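PDB 3U3B: computationally designed four-helix bundle protein from Synthetic construct, which has no known natural function, being a hyperthermostable four-helix bundle whose hydrophobic core was completely redesigned by flexible-backbone computation. Local coordinates for residues H47-I52 and K63-I68. Sequence-based numbering, arbitrary orientation.
Sequences HTMKEI and KVLHTI
Leu65, which has the most surface buried here, reaches toward helix 36-56 with both methyl branches, and each finds a different part of Met49 or its neighbour. Leu65 CD1 lies against the backbone where Met49 joins Lys50, 3.8 Å from Lys50 N, and is equally close to Met49 CB. Leu65 CD2 instead meets the far end of the methionine, at 3.7 Å from Met49 CE. The bend in the Met49 chain at chi3 (-76°) brings that terminal methyl round to the leucine, and the two side chains cross at about a right angle. Met49 also touches Leu18 and Ile19 of helix 3-30, while Leu65 touches Val97 of helix 84-102, so the pair belongs to the buried interior shared by all four helices.

Lys50 covers the outer side of the same interface. With CG anti to the backbone N (chi1 174°) and bends at chi2 and chi4, its aliphatic chain runs beside His66, pointing the same way, and Lys50 CE comes within 3.9 Å of His66 CB. Its side chain touches through methylenes, Lys50 CD also lying 4.3 Å from Leu65 CB; the ammonium group turns to a salt bridge with Glu54 in its own helix, and Lys50 NZ stays 5.2 Å from His66 ND1, not in contact with it.

No hydrogen bond joins the segments, so apolar contact carries the association. The segment axes approach to 9.3 Å at 156° between their N-to-C directions, nearly antiparallel, with Lys50 and Leu65 bringing their CA atoms closest. Consecutive helices packed this way, with Met49 and Leu65 buried between them and the partly exposed Lys50 laid alongside, form the helical hairpin of an antiparallel four-helix bundle, consistent with the Hpt-domain fold.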
ATOM      1  N   HIS A  47      -3.202   4.149  -3.791  1.00 20.45           N
ATOM      2  CA  HIS A  47      -4.465   4.812  -4.106  1.00 20.32           C
ATOM      3  C   HIS A  47      -5.425   3.856  -4.814  1.00 21.31           C
ATOM      4  O   HIS A  47      -6.653   3.891  -4.603  1.00 21.60           O
ATOM      5  CB  HIS A  47      -4.170   6.030  -4.995  1.00 23.37           C
ATOM      6  CG  HIS A  47      -5.313   6.973  -5.157  1.00 24.61           C
ATOM      7  ND1 HIS A  47      -6.208   6.887  -6.199  1.00 25.03           N
ATOM      8  CD2 HIS A  47      -5.693   8.047  -4.426  1.00 25.96           C
ATOM      9  CE1 HIS A  47      -7.107   7.843  -6.092  1.00 26.38           C
ATOM     10  NE2 HIS A  47      -6.814   8.567  -5.030  1.00 26.99           N
ATOM     11  N   THR A  48      -4.862   3.029  -5.684  1.00 20.43           N
ATOM     12  CA  THR A  48      -5.607   2.001  -6.413  1.00 23.05           C
ATOM     13  C   THR A  48      -6.184   0.952  -5.431  1.00 24.50           C
ATOM     14  O   THR A  48      -7.358   0.568  -5.505  1.00 25.63           O
ATOM     15  CB  THR A  48      -4.702   1.335  -7.466  1.00 26.07           C
ATOM     16  OG1 THR A  48      -4.323   2.311  -8.447  1.00 27.02           O
ATOM     17  CG2 THR A  48      -5.391   0.198  -8.158  1.00 26.29           C
ATOM     18  N   MET A  49      -5.355   0.497  -4.510  1.00 23.15           N
ATOM     19  CA  MET A  49      -5.788  -0.449  -3.479  1.00 24.62           C
ATOM     20  C   MET A  49      -6.888   0.121  -2.598  1.00 25.16           C
ATOM     21  O   MET A  49      -7.829  -0.585  -2.236  1.00 27.32           O
ATOM     22  CB  MET A  49      -4.598  -0.810  -2.601  1.00 24.11           C
ATOM     23  CG  MET A  49      -3.525  -1.572  -3.322  1.00 25.32           C
ATOM     24  SD  MET A  49      -2.349  -2.267  -2.106  1.00 34.92           S
ATOM     25  CE  MET A  49      -1.371  -0.866  -1.617  1.00 42.99           C
ATOM     26  N   LYS A  50      -6.753   1.395  -2.245  1.00 22.92           N
ATOM     27  CA  LYS A  50      -7.703   2.081  -1.384  1.00 24.75           C
ATOM     28  C   LYS A  50      -9.073   2.129  -2.036  1.00 25.92           C
ATOM     29  O   LYS A  50     -10.068   1.854  -1.371  1.00 28.45           O
ATOM     30  CB  LYS A  50      -7.206   3.492  -1.134  1.00 28.13           C
ATOM     31  CG  LYS A  50      -8.137   4.422  -0.366  1.00 37.96           C
ATOM     32  CD  LYS A  50      -8.336   3.993   1.052  1.00 51.27           C
ATOM     33  CE  LYS A  50      -8.961   5.119   1.873  1.00 66.52           C
ATOM     34  NZ  LYS A  50     -10.231   5.622   1.282  1.00 76.10           N
ATOM     35  N   GLU A  51      -9.105   2.469  -3.323  1.00 26.73           N
ATOM     36  CA  GLU A  51     -10.346   2.449  -4.121  1.00 27.76           C
ATOM     37  C   GLU A  51     -11.011   1.061  -4.034  1.00 28.22           C
ATOM     38  O   GLU A  51     -12.217   0.950  -3.778  1.00 29.12           O
ATOM     39  CB  GLU A  51     -10.048   2.793  -5.582  1.00 27.25           C
ATOM     40  CG  GLU A  51     -11.285   2.690  -6.484  1.00 30.76           C
ATOM     41  CD  GLU A  51     -11.010   2.942  -7.950  1.00 33.55           C
ATOM     42  OE1 GLU A  51      -9.827   3.076  -8.347  1.00 35.05           O
ATOM     43  OE2 GLU A  51     -11.992   3.003  -8.722  1.00 35.36           O
ATOM     44  N   ILE A  52     -10.239   0.003  -4.264  1.00 28.54           N
ATOM     45  CA  ILE A  52     -10.783  -1.359  -4.200  1.00 29.83           C
ATOM     46  C   ILE A  52     -11.342  -1.690  -2.812  1.00 28.50           C
ATOM     47  O   ILE A  52     -12.467  -2.219  -2.699  1.00 28.95           O
ATOM     48  CB  ILE A  52      -9.732  -2.409  -4.599  1.00 29.53           C
ATOM     49  CG1 ILE A  52      -9.377  -2.251  -6.072  1.00 28.91           C
ATOM     50  CG2 ILE A  52     -10.218  -3.854  -4.288  1.00 32.03           C
ATOM     51  CD1 ILE A  52      -8.119  -2.921  -6.449  1.00 29.17           C
ATOM     52  N   LYS A  63      -8.355   2.094   6.137  1.00 39.32           N
ATOM     53  CA  LYS A  63      -7.834   3.075   7.083  1.00 42.74           C
ATOM     54  C   LYS A  63      -6.306   3.025   7.165  1.00 36.34           C
ATOM     55  O   LYS A  63      -5.672   4.060   7.339  1.00 38.93           O
ATOM     56  CB  LYS A  63      -8.421   2.879   8.482  1.00 53.27           C
ATOM     57  CG  LYS A  63      -9.935   3.017   8.567  1.00 67.44           C
ATOM     58  CD  LYS A  63     -10.440   4.438   8.320  1.00 80.14           C
ATOM     59  CE  LYS A  63     -11.957   4.485   8.462  1.00 89.30           C
ATOM     60  NZ  LYS A  63     -12.404   4.148   9.845  1.00 93.28           N
ATOM     61  N   VAL A  64      -5.726   1.831   7.058  1.00 30.52           N
ATOM     62  CA  VAL A  64      -4.266   1.702   7.003  1.00 27.22           C
ATOM     63  C   VAL A  64      -3.712   2.240   5.684  1.00 25.08           C
ATOM     64  O   VAL A  64      -2.726   2.972   5.677  1.00 23.40           O
ATOM     65  CB  VAL A  64      -3.795   0.257   7.248  1.00 30.13           C
ATOM     66  CG1 VAL A  64      -2.249   0.206   7.307  1.00 30.48           C
ATOM     67  CG2 VAL A  64      -4.371  -0.256   8.565  1.00 32.23           C
ATOM     68  N   LEU A  65      -4.349   1.902   4.571  1.00 25.08           N
ATOM     69  CA  LEU A  65      -3.935   2.440   3.286  1.00 24.86           C
ATOM     70  C   LEU A  65      -3.986   3.967   3.274  1.00 29.23           C
ATOM     71  O   LEU A  65      -3.078   4.637   2.761  1.00 26.98           O
ATOM     72  CB  LEU A  65      -4.799   1.870   2.167  1.00 24.66           C
ATOM     73  CG  LEU A  65      -4.624   0.364   1.954  1.00 25.99           C
ATOM     74  CD1 LEU A  65      -5.732  -0.163   1.010  1.00 25.72           C
ATOM     75  CD2 LEU A  65      -3.202   0.017   1.471  1.00 26.51           C
ATOM     76  N   HIS A  66      -5.034   4.525   3.860  1.00 33.39           N
ATOM     77  CA  HIS A  66      -5.168   5.970   3.930  1.00 37.16           C
ATOM     78  C   HIS A  66      -3.994   6.566   4.696  1.00 35.12           C
ATOM     79  O   HIS A  66      -3.444   7.603   4.312  1.00 32.70           O
ATOM     80  CB  HIS A  66      -6.474   6.341   4.617  1.00 44.91           C
ATOM     81  CG  HIS A  66      -6.675   7.814   4.756  1.00 55.26           C
ATOM     82  ND1 HIS A  66      -6.735   8.660   3.671  1.00 61.20           N
ATOM     83  CD2 HIS A  66      -6.823   8.593   5.852  1.00 61.49           C
ATOM     84  CE1 HIS A  66      -6.920   9.898   4.094  1.00 65.22           C
ATOM     85  NE2 HIS A  66      -6.973   9.884   5.414  1.00 65.25           N
ATOM     86  N   THR A  67      -3.607   5.901   5.777  1.00 36.58           N
ATOM     87  CA  THR A  67      -2.467   6.353   6.573  1.00 35.88           C
ATOM     88  C   THR A  67      -1.173   6.327   5.764  1.00 30.32           C
ATOM     89  O   THR A  67      -0.356   7.245   5.859  1.00 31.57           O
ATOM     90  CB  THR A  67      -2.281   5.508   7.838  1.00 39.28           C
ATOM     91  OG1 THR A  67      -3.444   5.616   8.675  1.00 41.43           O
ATOM     92  CG2 THR A  67      -1.097   6.004   8.600  1.00 42.66           C
ATOM     93  N   ILE A  68      -0.971   5.279   4.971  1.00 27.12           N
ATOM     94  CA  ILE A  68       0.215   5.200   4.138  1.00 25.51           C
ATOM     95  C   ILE A  68       0.237   6.330   3.084  1.00 24.98           C
ATOM     96  O   ILE A  68       1.266   6.948   2.868  1.00 23.62           O
ATOM     97  CB  ILE A  68       0.332   3.823   3.453  1.00 24.98           C
ATOM     98  CG1 ILE A  68       0.509   2.707   4.500  1.00 25.83           C
ATOM     99  CG2 ILE A  68       1.446   3.839   2.431  1.00 22.22           C
ATOM    100  CD1 ILE A  68       0.159   1.320   3.957  1.00 24.47           C
TER